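Local structure of ATP-dependent helicase FUN30 (Saccharomyces cerevisiae S288c, 5GN1) at residues Pro47-His52 and Val304-Leu309; Cys272-Ile277 and Gln300-Asn305. The protein remodels nucleosomes with the energy of ATP hydrolysis, serving DNA end resection at double-strand breaks and heterochromatin organization. All coordinates share one frame; numbering follows the deposited sequence.

Contact 1: residues Pro47-His52 and Val304-Leu309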
# COMPACT_ATOMS: atom_id res chain seq x y z
N PRO A 47 -1.06 28.88 10.52
CA PRO A 47 -2.11 28.34 11.38
C PRO A 47 -1.73 26.97 11.90
O PRO A 47 -0.89 26.28 11.29
CB PRO A 47 -3.33 28.27 10.45
CG PRO A 47 -2.96 29.11 9.24
CD PRO A 47 -1.49 28.99 9.12
N PRO A 48 -2.34 26.52 13.00
CA PRO A 48 -1.94 25.24 13.59
C PRO A 48 -2.36 24.05 12.73
O PRO A 48 -3.33 24.11 11.97
CB PRO A 48 -2.67 25.22 14.93
CG PRO A 48 -3.83 26.15 14.75
CD PRO A 48 -3.33 27.23 13.83
N LYS A 49 -1.60 22.97 12.87
CA LYS A 49 -1.97 21.66 12.35
C LYS A 49 -2.49 20.78 13.49
O LYS A 49 -2.20 21.02 14.67
CB LYS A 49 -0.79 21.01 11.65
CG LYS A 49 0.36 20.58 12.55
CD LYS A 49 1.48 19.99 11.71
CE LYS A 49 2.58 19.36 12.54
NZ LYS A 49 3.77 19.10 11.67
N HIS A 50 -3.30 19.79 13.13
CA HIS A 50 -3.85 18.84 14.08
C HIS A 50 -3.75 17.43 13.50
O HIS A 50 -4.21 17.19 12.38
CB HIS A 50 -5.30 19.17 14.43
CG HIS A 50 -5.51 20.57 14.95
ND1 HIS A 50 -5.14 20.96 16.22
CD2 HIS A 50 -6.08 21.65 14.38
CE1 HIS A 50 -5.46 22.23 16.40
NE2 HIS A 50 -6.03 22.67 15.30
N THR A 51 -3.17 16.50 14.26
CA THR A 51 -3.02 15.11 13.82
C THR A 51 -4.00 14.21 14.55
O THR A 51 -4.23 14.37 15.75
CB THR A 51 -1.58 14.63 14.01
OG1 THR A 51 -1.20 14.78 15.38
CG2 THR A 51 -0.64 15.45 13.15
N HIS A 52 -4.57 13.25 13.83
CA HIS A 52 -5.59 12.36 14.36
C HIS A 52 -5.26 10.94 13.91
O HIS A 52 -4.55 10.73 12.92
CB HIS A 52 -7.00 12.71 13.85
CG HIS A 52 -7.29 14.19 13.81
ND1 HIS A 52 -7.82 14.87 14.88
CD2 HIS A 52 -7.13 15.10 12.82
CE1 HIS A 52 -7.98 16.15 14.56
NE2 HIS A 52 -7.56 16.31 13.32
N VAL A 304 -4.53 22.80 9.14
CA VAL A 304 -4.32 21.56 8.40
C VAL A 304 -4.65 20.39 9.30
O VAL A 304 -4.14 20.29 10.43
CB VAL A 304 -2.87 21.47 7.87
CG1 VAL A 304 -2.55 20.04 7.36
CG2 VAL A 304 -2.66 22.51 6.78
N ASN A 305 -5.52 19.50 8.82
CA ASN A 305 -5.92 18.32 9.57
C ASN A 305 -5.30 17.08 8.95
O ASN A 305 -5.43 16.85 7.75
CB ASN A 305 -7.44 18.20 9.61
CG ASN A 305 -8.06 19.13 10.64
OD1 ASN A 305 -8.53 20.22 10.30
ND2 ASN A 305 -8.05 18.71 11.90
N ILE A 306 -4.62 16.30 9.77
CA ILE A 306 -3.85 15.14 9.32
C ILE A 306 -4.42 13.90 9.99
O ILE A 306 -4.56 13.87 11.22
CB ILE A 306 -2.35 15.32 9.62
CG1 ILE A 306 -1.81 16.54 8.88
CG2 ILE A 306 -1.56 14.06 9.24
CD1 ILE A 306 -1.04 17.44 9.77
N THR A 307 -4.76 12.89 9.20
CA THR A 307 -5.36 11.67 9.74
C THR A 307 -4.54 10.46 9.27
O THR A 307 -4.32 10.28 8.07
CB THR A 307 -6.82 11.53 9.30
OG1 THR A 307 -7.56 12.66 9.79
CG2 THR A 307 -7.45 10.23 9.86
N THR A 308 -4.09 9.64 10.22
CA THR A 308 -3.37 8.41 9.92
C THR A 308 -4.32 7.23 10.10
O THR A 308 -4.96 7.10 11.15
CB THR A 308 -2.15 8.25 10.82
OG1 THR A 308 -1.27 9.35 10.61
CG2 THR A 308 -1.41 6.95 10.48
N LEU A 309 -4.44 6.41 9.06
CA LEU A 309 -5.29 5.23 9.08
C LEU A 309 -4.53 4.09 9.73
O LEU A 309 -3.41 3.78 9.32
CB LEU A 309 -5.70 4.82 7.66
CG LEU A 309 -6.40 5.89 6.84
CD1 LEU A 309 -6.90 5.29 5.52
CD2 LEU A 309 -7.54 6.45 7.65
O HOH W 1 -1.80 11.22 12.04
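K49 to H52 and V304 to T307 pair as parallel strands at the margin of the RecA-like sheet in the C-terminal half of this SNF2-family ATPase, where strand 49-56 is an outermost strand. The short strand axes run 17° from parallel, 4.6 Å apart at closest. The ladder starts with a weak bond from V304 N to P48 O; it then passes through H50 N to V304 O, I306 N to H50 O (2.8 Å) and H52 N to I306 O (2.7 Å), and ends with T308 N on H52 O. A water also donates to H52 O, from which it lies 2.9 Å away, and sits beside T308 OG1.

On the face of H50, H52, N305 and T307, the carboxamide of N305 reaches across to the imidazole of H52. N305 ND2 donates to H52 NE2 over 2.8 Å, arriving at the ring edge in its plane, with ring and amide only 18° apart. The bond helps hold the nearly coplanar setting of the two groups and is consistent with an H52 NE2 that carries no proton. An alanine in place of N305 would probably leave H52 NE2 without this donor and its ring freer to turn. H50 CB lies 3.8 Å from N305 ND2.

On the other face, chi1 of I306 (-61°) sets CG1 beside the backbone N. I306 CD1 packs against T51 CG2 at 3.9 Å and K49 CB at 4.0 Å.

Strand 304-311 continues the sheet into strand 275-278 through backbone bonds of N305 and T307. I306 packs on V276 there, and K49 extends toward H296 and a weak, long ion pair with D293, just after helix 285-292 in the chain.

Contact 2: residues Cys272-Ile277 and Gln300-Asn305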
# COMPACT_ATOMS: atom_id res chain seq x y z
N CYS A 272 -2.65 24.46 -1.31
CA CYS A 272 -4.06 24.54 -1.70
C CYS A 272 -4.89 23.41 -1.11
O CYS A 272 -6.12 23.42 -1.26
CB CYS A 272 -4.19 24.55 -3.23
SG CYS A 272 -3.36 23.19 -4.05
N ALA A 273 -4.27 22.43 -0.45
CA ALA A 273 -4.98 21.43 0.34
C ALA A 273 -4.75 21.73 1.82
O ALA A 273 -3.66 22.16 2.20
CB ALA A 273 -4.47 20.02 0.02
N ASN A 274 -5.77 21.52 2.66
CA ASN A 274 -5.58 21.63 4.11
C ASN A 274 -5.95 20.35 4.84
O ASN A 274 -6.18 20.38 6.06
CB ASN A 274 -6.34 22.84 4.70
CG ASN A 274 -7.85 22.69 4.63
OD1 ASN A 274 -8.41 22.38 3.59
ND2 ASN A 274 -8.52 22.95 5.76
N ASN A 275 -5.99 19.22 4.12
CA ASN A 275 -6.21 17.91 4.72
C ASN A 275 -5.14 16.95 4.21
O ASN A 275 -4.73 17.02 3.05
CB ASN A 275 -7.59 17.35 4.40
CG ASN A 275 -8.69 18.26 4.90
OD1 ASN A 275 -9.14 18.14 6.04
ND2 ASN A 275 -9.12 19.18 4.05
N VAL A 276 -4.71 16.05 5.09
CA VAL A 276 -3.68 15.07 4.77
C VAL A 276 -4.13 13.74 5.35
O VAL A 276 -4.50 13.66 6.52
CB VAL A 276 -2.30 15.48 5.33
CG1 VAL A 276 -1.30 14.35 5.09
CG2 VAL A 276 -1.80 16.77 4.66
N ILE A 277 -4.13 12.70 4.52
CA ILE A 277 -4.43 11.34 4.95
C ILE A 277 -3.17 10.52 4.76
O ILE A 277 -2.64 10.43 3.65
CB ILE A 277 -5.60 10.74 4.16
CG1 ILE A 277 -6.85 11.61 4.34
CG2 ILE A 277 -5.86 9.31 4.62
CD1 ILE A 277 -8.03 11.10 3.57
N GLN A 300 0.18 28.58 3.71
CA GLN A 300 -1.07 27.95 4.09
C GLN A 300 -1.92 28.93 4.89
O GLN A 300 -1.43 29.56 5.83
CB GLN A 300 -0.80 26.69 4.91
CG GLN A 300 -2.04 26.05 5.48
CD GLN A 300 -2.98 25.50 4.40
OE1 GLN A 300 -4.03 26.07 4.16
NE2 GLN A 300 -2.59 24.38 3.78
N THR A 301 -3.19 29.06 4.52
CA THR A 301 -4.08 29.99 5.19
C THR A 301 -5.09 29.31 6.10
O THR A 301 -5.79 30.01 6.83
CB THR A 301 -4.83 30.86 4.17
OG1 THR A 301 -5.71 30.04 3.41
CG2 THR A 301 -3.86 31.55 3.23
N LYS A 302 -5.21 28.00 6.05
CA LYS A 302 -6.18 27.30 6.88
C LYS A 302 -5.46 26.36 7.83
O LYS A 302 -4.28 26.02 7.64
CB LYS A 302 -7.16 26.52 6.00
CG LYS A 302 -7.88 27.40 4.99
CD LYS A 302 -8.83 26.57 4.14
CE LYS A 302 -9.53 27.42 3.08
NZ LYS A 302 -10.42 26.58 2.24
N GLU A 303 -6.16 25.94 8.89
CA GLU A 303 -5.65 24.88 9.74
C GLU A 303 -5.59 23.58 8.94
O GLU A 303 -6.48 23.31 8.13
CB GLU A 303 -6.52 24.71 10.99
CG GLU A 303 -6.35 25.87 12.00
CD GLU A 303 -7.16 25.68 13.29
OE1 GLU A 303 -7.63 24.56 13.58
OE2 GLU A 303 -7.31 26.68 14.03
N VAL A 304 -4.53 22.80 9.14
CA VAL A 304 -4.32 21.56 8.40
C VAL A 304 -4.65 20.39 9.30
O VAL A 304 -4.14 20.29 10.43
CB VAL A 304 -2.87 21.47 7.87
CG1 VAL A 304 -2.55 20.04 7.36
CG2 VAL A 304 -2.66 22.51 6.78
N ASN A 305 -5.52 19.50 8.82
CA ASN A 305 -5.92 18.32 9.57
C ASN A 305 -5.30 17.08 8.95
O ASN A 305 -5.43 16.85 7.75
CB ASN A 305 -7.44 18.20 9.61
CG ASN A 305 -8.06 19.13 10.64
OD1 ASN A 305 -8.53 20.22 10.30
ND2 ASN A 305 -8.05 18.71 11.90
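N274 and V304 meet where the beta-alpha-beta unit of strand 275-278, helix 285-292 and strand 304-311 brings its two parallel strands together. The tight part is backbone: N305 N donates to N274 O at 3.0 Å, V276 N to N305 O at 2.9 Å, and V304 CA and N275 CA add CA-H...O contacts to the same two oxygens. Beside this ladder the valines touch more loosely, V276 CG2 lying 4.3 Å from V304 CG1, and V276 also meets A295.

N275 and N305 run alongside each other on one face, their amide planes 20° apart, yet each ND2 bonds outside the pair: that of N275 to E203 and K204 O, that of N305 to H52. In N274, chi1 of 67° turns CG toward the 302-303 backbone, where ND2 donates to E303 O at 3.1 Å, nearly along the C=O axis; ND2 has a weak second bond to E203.

The solvent side is looser. Exposed K302, its chain stretched out past CG, crosses N274 at a slant: K302 CB lies 3.8 Å from N274 ND2 and K302 CD 4.0 Å from the same nitrogen, without a polar bond between them.

Q300 closes the turn with both ends of its amide. NE2 donates to A273 O, the donor standing 31° off that carbonyl's plane, and to A295 O, while OE1 accepts K302 N on an in-plane lone pair at 2.9 Å.

Both contacts use strand 304-311, one along each edge, and they share V304 and N305; their centres are 8 Å apart. Contact 1 is a surface contact that adds one of the two outermost strands, far away in sequence. Contact 2 is buried, joining neighbours within one beta-alpha-beta unit. The four-bridge ladder of contact 1 carries a histidine-asparagine bond on a partly exposed face, whereas contact 2 has a single bridge and relies on amide side chains gripping loop carbonyls. The contacts also touch directly: T307 N probably bonds to V276 O, H50 NE2 bonds weakly to E303 OE1, and P47 packs on Q300 O.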